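PDB 4C1R: mannosyl-6-phosphatase from Bacteroides thetaiotaomicron, which probably hydrolyses the phosphate ester of mannose-6-phosphate groups, as a magnesium-binding member of the endonuclease/exonuclease/phosphatase family. Local coordinates for residues V4-L9 / G43-F48; Y62-V67 / H78-Y83; M138-K143 / D173-Q178. One frame throughout, in Å; residues are numbered along the deposited sequence.

Interaction 1: V4-L9 / G43-F48. With MG (magnesium ion), chain E.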
# COMPACT_ATOMS: atom_id res chain seq x y z
N VAL A 4 9.44 0.92 -5.42
CA VAL A 4 8.36 1.00 -4.42
C VAL A 4 7.15 0.16 -4.82
O VAL A 4 6.98 -0.18 -6.00
CB VAL A 4 7.90 2.45 -4.18
CG1 VAL A 4 9.12 3.33 -3.82
CG2 VAL A 4 7.21 3.01 -5.41
N ALA A 5 6.32 -0.24 -3.85
CA ALA A 5 5.25 -1.14 -4.16
C ALA A 5 4.08 -0.84 -3.26
O ALA A 5 4.24 -0.15 -2.22
CB ALA A 5 5.69 -2.61 -4.02
N SER A 6 2.91 -1.30 -3.68
CA SER A 6 1.72 -1.30 -2.82
C SER A 6 1.07 -2.67 -2.86
O SER A 6 0.82 -3.23 -3.92
CB SER A 6 0.72 -0.22 -3.26
OG SER A 6 -0.42 -0.17 -2.40
N TYR A 7 0.87 -3.25 -1.70
CA TYR A 7 0.44 -4.64 -1.64
C TYR A 7 -0.51 -4.89 -0.47
O TYR A 7 -0.08 -4.89 0.70
CB TYR A 7 1.62 -5.58 -1.52
CG TYR A 7 1.35 -6.98 -2.01
CD1 TYR A 7 0.15 -7.30 -2.67
CD2 TYR A 7 2.29 -8.01 -1.80
CE1 TYR A 7 -0.10 -8.62 -3.11
CE2 TYR A 7 2.06 -9.30 -2.26
CZ TYR A 7 0.86 -9.61 -2.90
OH TYR A 7 0.66 -10.90 -3.39
N ASN A 8 -1.78 -5.13 -0.80
CA ASN A 8 -2.80 -5.53 0.18
C ASN A 8 -2.65 -7.04 0.43
O ASN A 8 -2.85 -7.85 -0.47
CB ASN A 8 -4.19 -5.16 -0.34
CG ASN A 8 -5.32 -5.59 0.61
OD1 ASN A 8 -5.29 -6.69 1.17
ND2 ASN A 8 -6.38 -4.77 0.70
N LEU A 9 -2.23 -7.38 1.65
CA LEU A 9 -1.80 -8.75 2.00
C LEU A 9 -2.96 -9.63 2.48
O LEU A 9 -2.77 -10.85 2.69
CB LEU A 9 -0.73 -8.70 3.10
CG LEU A 9 0.57 -7.91 2.81
CD1 LEU A 9 1.69 -8.35 3.75
CD2 LEU A 9 1.00 -8.09 1.37
N GLY A 43 4.07 -0.10 0.85
CA GLY A 43 2.87 -0.07 1.66
C GLY A 43 2.10 -1.38 1.58
O GLY A 43 1.92 -1.94 0.48
N THR A 44 1.68 -1.84 2.75
CA THR A 44 0.79 -2.96 2.92
C THR A 44 -0.56 -2.54 3.51
O THR A 44 -0.66 -1.53 4.25
CB THR A 44 1.44 -4.08 3.81
OG1 THR A 44 1.48 -3.70 5.20
CG2 THR A 44 2.84 -4.35 3.36
N GLN A 45 -1.60 -3.32 3.21
CA GLN A 45 -2.90 -3.11 3.87
C GLN A 45 -3.40 -4.41 4.48
O GLN A 45 -3.02 -5.49 4.04
CB GLN A 45 -3.93 -2.53 2.89
CG GLN A 45 -3.45 -1.22 2.24
CD GLN A 45 -2.54 -1.47 1.02
OE1 GLN A 45 -2.79 -2.37 0.23
NE2 GLN A 45 -1.51 -0.62 0.84
N GLU A 46 -4.24 -4.28 5.50
CA GLU A 46 -5.01 -5.37 6.11
C GLU A 46 -4.31 -6.27 7.13
O GLU A 46 -4.99 -7.11 7.71
CB GLU A 46 -5.78 -6.21 5.08
CG GLU A 46 -6.83 -5.41 4.31
CD GLU A 46 -7.78 -6.30 3.57
OE1 GLU A 46 -7.87 -7.50 3.94
OE2 GLU A 46 -8.45 -5.78 2.63
N CYS A 47 -3.02 -6.08 7.40
CA CYS A 47 -2.32 -6.99 8.30
C CYS A 47 -2.72 -6.72 9.75
O CYS A 47 -2.69 -5.55 10.20
CB CYS A 47 -0.81 -6.82 8.19
SG CYS A 47 -0.11 -7.53 6.67
N PHE A 48 -3.06 -7.78 10.50
CA PHE A 48 -3.04 -7.72 11.96
C PHE A 48 -1.62 -7.80 12.43
O PHE A 48 -0.76 -8.18 11.66
CB PHE A 48 -3.88 -8.84 12.61
CG PHE A 48 -5.33 -8.80 12.23
CD1 PHE A 48 -6.18 -7.86 12.79
CD2 PHE A 48 -5.85 -9.71 11.31
CE1 PHE A 48 -7.52 -7.81 12.44
CE2 PHE A 48 -7.20 -9.67 10.95
CZ PHE A 48 -8.03 -8.72 11.53
MG MG E . -9.57 -6.80 1.15
O HOH W 1 -2.32 -2.14 -2.39
O HOH W 2 -7.82 -7.87 0.64
O HOH W 3 -10.06 -8.35 2.75
O HOH W 4 -10.48 -7.77 -0.24
O HOH W 5 -11.25 -5.88 1.77
O HOH W 6 -9.27 -5.21 -0.26

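Interaction 2: Y62-V67 / H78-Y83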
# COMPACT_ATOMS: atom_id res chain seq x y z
N TYR A 62 14.45 -6.08 6.52
CA TYR A 62 13.33 -5.12 6.46
C TYR A 62 12.87 -4.77 7.84
O TYR A 62 12.94 -5.61 8.74
CB TYR A 62 12.17 -5.69 5.66
CG TYR A 62 12.40 -5.74 4.16
CD1 TYR A 62 13.15 -6.78 3.58
CD2 TYR A 62 11.81 -4.78 3.31
CE1 TYR A 62 13.37 -6.83 2.19
CE2 TYR A 62 11.99 -4.84 1.93
CZ TYR A 62 12.77 -5.85 1.37
OH TYR A 62 12.93 -5.88 0.00
N ASP A 63 12.41 -3.54 8.03
CA ASP A 63 11.65 -3.21 9.23
C ASP A 63 10.37 -2.56 8.75
O ASP A 63 10.20 -2.37 7.52
CB ASP A 63 12.42 -2.28 10.15
CG ASP A 63 11.93 -2.34 11.62
OD1 ASP A 63 10.90 -3.02 11.94
OD2 ASP A 63 12.60 -1.70 12.47
N TYR A 64 9.46 -2.25 9.68
CA TYR A 64 8.21 -1.60 9.31
C TYR A 64 7.79 -0.57 10.35
O TYR A 64 8.13 -0.71 11.51
CB TYR A 64 7.09 -2.62 9.12
CG TYR A 64 6.60 -3.27 10.41
CD1 TYR A 64 5.56 -2.70 11.17
CD2 TYR A 64 7.18 -4.44 10.86
CE1 TYR A 64 5.12 -3.30 12.36
CE2 TYR A 64 6.79 -5.03 12.05
CZ TYR A 64 5.74 -4.45 12.78
OH TYR A 64 5.35 -5.10 13.91
N ILE A 65 7.01 0.41 9.90
CA ILE A 65 6.38 1.40 10.75
C ILE A 65 4.86 1.37 10.57
O ILE A 65 4.36 0.95 9.52
CB ILE A 65 6.92 2.81 10.44
CG1 ILE A 65 6.59 3.22 9.00
CG2 ILE A 65 8.41 2.87 10.70
CD1 ILE A 65 7.10 4.58 8.64
N GLY A 66 4.12 1.84 11.56
CA GLY A 66 2.67 2.05 11.41
C GLY A 66 1.94 1.40 12.57
O GLY A 66 2.30 0.30 12.95
N VAL A 67 0.91 2.06 13.12
CA VAL A 67 0.16 1.47 14.25
C VAL A 67 -1.20 0.86 13.86
O VAL A 67 -1.78 1.19 12.82
CB VAL A 67 -0.04 2.52 15.38
CG1 VAL A 67 1.30 3.10 15.81
CG2 VAL A 67 -0.94 3.65 14.88
N HIS A 78 -3.49 -2.87 10.09
CA HIS A 78 -2.49 -1.81 9.91
C HIS A 78 -2.38 -1.36 8.45
O HIS A 78 -2.66 -2.13 7.51
CB HIS A 78 -1.13 -2.27 10.38
CG HIS A 78 -1.06 -2.64 11.84
ND1 HIS A 78 -1.72 -3.73 12.37
CD2 HIS A 78 -0.24 -2.20 12.82
CE1 HIS A 78 -1.39 -3.87 13.64
NE2 HIS A 78 -0.47 -2.98 13.93
N SER A 79 -2.01 -0.10 8.27
CA SER A 79 -1.51 0.38 7.01
C SER A 79 0.01 0.44 7.06
O SER A 79 0.60 1.49 6.84
CB SER A 79 -2.05 1.78 6.74
OG SER A 79 -3.43 1.71 6.50
N ALA A 80 0.63 -0.68 7.37
CA ALA A 80 2.07 -0.71 7.72
C ALA A 80 2.96 -0.46 6.49
O ALA A 80 2.64 -0.93 5.39
CB ALA A 80 2.42 -2.07 8.36
N ILE A 81 4.06 0.27 6.67
CA ILE A 81 5.06 0.45 5.62
C ILE A 81 6.32 -0.33 5.92
O ILE A 81 6.92 -0.11 6.97
CB ILE A 81 5.49 1.93 5.49
CG1 ILE A 81 4.29 2.79 5.07
CG2 ILE A 81 6.58 2.04 4.47
CD1 ILE A 81 4.45 4.27 5.33
N PHE A 82 6.73 -1.23 5.00
CA PHE A 82 7.96 -2.00 5.19
C PHE A 82 9.08 -1.35 4.40
O PHE A 82 8.83 -0.78 3.32
CB PHE A 82 7.77 -3.45 4.69
CG PHE A 82 7.04 -4.32 5.64
CD1 PHE A 82 5.65 -4.21 5.78
CD2 PHE A 82 7.71 -5.31 6.38
CE1 PHE A 82 4.96 -5.01 6.69
CE2 PHE A 82 7.02 -6.13 7.25
CZ PHE A 82 5.63 -5.99 7.39
N TYR A 83 10.32 -1.47 4.87
CA TYR A 83 11.45 -0.87 4.12
C TYR A 83 12.76 -1.57 4.40
O TYR A 83 12.93 -2.22 5.44
CB TYR A 83 11.56 0.63 4.39
CG TYR A 83 11.98 0.93 5.80
CD1 TYR A 83 11.03 0.92 6.83
CD2 TYR A 83 13.31 1.20 6.11
CE1 TYR A 83 11.39 1.16 8.13
CE2 TYR A 83 13.70 1.43 7.43
CZ TYR A 83 12.72 1.42 8.43
OH TYR A 83 13.06 1.66 9.77
O HOH W 7 11.51 1.03 11.68
O HOH W 8 -0.52 1.18 10.14

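Interaction 3: M138-K143 / D173-Q178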
# COMPACT_ATOMS: atom_id res chain seq x y z
N MET A 138 -8.74 2.89 2.38
CA MET A 138 -9.99 3.67 2.36
C MET A 138 -11.23 2.89 2.81
O MET A 138 -11.24 1.66 2.81
CB MET A 138 -10.28 4.11 0.93
CG MET A 138 -9.32 5.14 0.40
SD MET A 138 -9.65 6.70 1.24
CE MET A 138 -9.02 7.79 -0.04
N ASP A 139 -12.29 3.62 3.16
CA ASP A 139 -13.55 2.97 3.57
C ASP A 139 -14.36 2.50 2.37
O ASP A 139 -14.45 3.20 1.34
CB ASP A 139 -14.42 3.92 4.40
CG ASP A 139 -15.56 3.20 5.13
OD1 ASP A 139 -15.25 2.53 6.12
OD2 ASP A 139 -16.73 3.26 4.67
N HIS A 140 -15.03 1.36 2.50
CA HIS A 140 -15.83 0.84 1.38
C HIS A 140 -17.22 1.43 1.27
O HIS A 140 -17.83 1.40 0.20
CB HIS A 140 -15.93 -0.69 1.40
CG HIS A 140 -16.59 -1.26 2.61
ND1 HIS A 140 -16.20 -0.95 3.90
CD2 HIS A 140 -17.62 -2.14 2.74
CE1 HIS A 140 -16.93 -1.63 4.77
NE2 HIS A 140 -17.79 -2.38 4.09
N ILE A 141 -17.73 1.97 2.38
CA ILE A 141 -19.11 2.42 2.41
C ILE A 141 -19.15 3.91 2.23
O ILE A 141 -19.92 4.42 1.41
CB ILE A 141 -19.81 2.09 3.73
CG1 ILE A 141 -20.02 0.56 3.86
CG2 ILE A 141 -21.12 2.82 3.81
CD1 ILE A 141 -20.71 -0.08 2.67
N GLY A 142 -18.28 4.62 2.97
CA GLY A 142 -18.32 6.09 3.00
C GLY A 142 -17.73 6.81 1.79
O GLY A 142 -16.52 7.10 1.73
N LYS A 143 -18.58 7.11 0.81
CA LYS A 143 -18.13 7.84 -0.38
C LYS A 143 -17.60 9.26 -0.08
O LYS A 143 -16.59 9.69 -0.65
CB LYS A 143 -19.25 7.87 -1.41
CG LYS A 143 -19.40 9.19 -2.15
CD LYS A 143 -18.60 9.22 -3.44
CE LYS A 143 -19.37 9.94 -4.55
NZ LYS A 143 -19.71 11.35 -4.20
N ASP A 173 -4.84 0.86 -0.73
CA ASP A 173 -6.02 0.19 -1.27
C ASP A 173 -7.09 1.26 -1.18
O ASP A 173 -7.40 1.71 -0.08
CB ASP A 173 -6.35 -1.01 -0.36
CG ASP A 173 -7.64 -1.74 -0.78
OD1 ASP A 173 -8.53 -1.11 -1.40
OD2 ASP A 173 -7.72 -2.95 -0.50
N PHE A 174 -7.45 1.79 -2.34
CA PHE A 174 -8.35 2.91 -2.43
C PHE A 174 -9.82 2.47 -2.60
O PHE A 174 -10.70 3.31 -2.76
CB PHE A 174 -7.89 3.82 -3.58
CG PHE A 174 -6.59 4.51 -3.27
CD1 PHE A 174 -5.36 3.84 -3.47
CD2 PHE A 174 -6.58 5.74 -2.63
CE1 PHE A 174 -4.14 4.44 -3.14
CE2 PHE A 174 -5.35 6.34 -2.27
CZ PHE A 174 -4.14 5.70 -2.56
N ASN A 175 -10.03 1.16 -2.61
CA ASN A 175 -11.38 0.55 -2.58
C ASN A 175 -12.21 0.62 -3.87
O ASN A 175 -12.68 -0.40 -4.37
CB ASN A 175 -12.19 0.95 -1.33
CG ASN A 175 -13.59 0.33 -1.34
OD1 ASN A 175 -14.52 0.90 -1.93
ND2 ASN A 175 -13.72 -0.87 -0.79
N VAL A 176 -12.36 1.81 -4.43
CA VAL A 176 -13.00 2.02 -5.74
C VAL A 176 -11.93 2.29 -6.81
O VAL A 176 -10.81 2.64 -6.49
CB VAL A 176 -13.96 3.21 -5.71
CG1 VAL A 176 -15.16 2.91 -4.79
CG2 VAL A 176 -13.24 4.47 -5.28
N ASP A 177 -12.29 2.15 -8.08
CA ASP A 177 -11.31 2.25 -9.15
C ASP A 177 -11.21 3.69 -9.65
O ASP A 177 -11.85 4.61 -9.07
CB ASP A 177 -11.61 1.25 -10.29
CG ASP A 177 -12.82 1.65 -11.15
OD1 ASP A 177 -13.33 2.80 -11.03
OD2 ASP A 177 -13.26 0.81 -11.97
N GLN A 178 -10.46 3.84 -10.75
CA GLN A 178 -10.01 5.11 -11.33
C GLN A 178 -11.15 5.91 -12.00
O GLN A 178 -10.95 7.01 -12.46
CB GLN A 178 -8.85 4.90 -12.36
CG GLN A 178 -9.25 4.15 -13.65
CD GLN A 178 -9.26 2.63 -13.48
OE1 GLN A 178 -9.06 2.14 -12.38
NE2 GLN A 178 -9.48 1.90 -14.55
O HOH W 9 -16.99 0.25 -2.41

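Interaction 1: V4-L9 / G43-F48
Asn8 and Glu46 meet at the ends of strands 4-8 and 43-45, beside a magnesium ion. Placed by a CG anti to the backbone N (chi1 178°), the asparagine side chain runs toward the glutamate. Its CB passes 3.2 Å from Gln45 OE1, and CG stands 3.7 Å from Glu46 OE2. There the amide divides its work. Asn8 ND2 donates to Glu46 OE2 across 3.0 Å; the oxygen lies in the amide plane, but the donor comes in from above the carboxylate, the two planes being 73° apart. Asn8 OD1 accepts from a water, 2.8 Å away, that is itself a magnesium ligand, and ND2 also makes a weak bond to Asp173. Glu46 OE2 binds the metal at 2.1 Å, with five waters completing six ligands; OE1 takes the backbone N of Asn11 and one of those waters. The setting is the DNase I-like fold, where metal-binding groups gather at strand ends; here adjacent parallel strands bring the pair together. An alanine at Asn8 would probably leave Glu46 OE2 without this N-H and the metal-bound water without this acceptor. Gln45 weakly donates from NE2 to Ser6 OG and is held more firmly by Asn135; a water bridges Ser6 OG and Gln45 OE1. Tyr7 N reaches Gly43 O at 2.8 Å, and Leu9 N bonds to Gln45 O at 3.1 Å. Beyond this, Leu9 CD1 packs 3.5 Å from Cys47 SG, while Leu9 CG crosses over Thr44 CB.

Interaction 2: Y62-V67 / H78-Y83
An antiparallel pair at the edge of a mixed sheet joins strand 62-65 to strand 81-83, with Asp63-Tyr83 and Ile65-Ile81 as hydrogen-bonded pairs and Tyr64-Phe82 as the non-hydrogen-bonded pair between them. Tyr83 N reaches Asp63 O at 2.8 Å, and Ile81 N reaches Ile65 O at 2.9 Å. On the face of Tyr64 and Phe82, Tyr64 CB sits 3.7 Å from the centroid of the Phe82 ring, almost on its normal, a CH-pi contact. Tyr64 CG sits between the backbone N and the carbonyl carbon (chi1 71°), which sets its ring side by side with that of Phe82, planes 34° apart. On the other face Ile65 CG1 packs 3.9 Å from Ile81 CB, while a water joins Asp63 OD2, weakly, to Tyr83 OH; Asp63 OD1 pairs with Lys56. Past the strand, Gly66 adopts backbone angles that would jam a CB, and its O meets the edge of the His78 ring, 3.6 Å from CD2. ND1 of that ring bonds to Cys47 O. Helix 49-58 covers Tyr64 and Ala80, Ile65 and Tyr83 meet strand 88-97 of the second sheet, and strand 41-45 flanks 81-84 on the side away from 62-65.

Interaction 3: M138-K143 / D173-Q178
Met138 and Phe174 bring their CA atoms to 5.1 Å where two loops leave neighbouring parallel strands, and Met138 N donates to Asp173 O at 3.0 Å in a nearly straight bond (170°). The methionine chain bends at chi2 (-71°), laying CG 3.7 Å from Phe174 CA and CE 4.1 Å from CD2 of the Phe174 ring, which in turn meets Phe186 edge-to-face. Strands 130-137 and 168-173 with helix 143-159 between them form a beta-alpha-beta crossover, and Asp173-Phe174-Asn175 belong to the GDFN signature of this family. Asp173 OD1 closes an Asx turn by accepting from Asn175 N at 3.0 Å. The Asp173 side chain stays about 5 Å from the magnesium ion, without binding it. Asn175 lies against His140: its ND2 is 3.1 Å from His140 CB, while its OD1 shares a water with His140 O. The His140 ring has Ile141 CG1 over one face. Before helix 143-159, Asp139 OD2 is gripped twice, by Gly142 N, which meets the anti lone pair of OD2 at 2.7 Å, and by Ile141 N from above the carboxylate plane, an Asx turn, as Asp139 OD1 forms a salt bridge with Arg115.

Overall arrangement
From the N terminus, interaction 1 closes first: strand 2-8 leads through helices 14-18 and 23-36 and returns as 41-45, its parallel neighbour. After helix 49-58 the chain forms interaction 2, where a ten-residue loop without helix or strand separates 62-67 from 78-83. Interaction 3 follows in the loops leaving two neighbouring strands of the second sheet and spans helix 143-159. The three lie in series, none nested or crossed. Interactions 1 and 2 share a sheet, joined where Ala80 O meets Thr44 N and His78 N meets Cys47 O. Interaction 3 reaches interaction 1 from the other sheet, near the metal, and stays about 7 Å from interaction 2 at the nearest atoms.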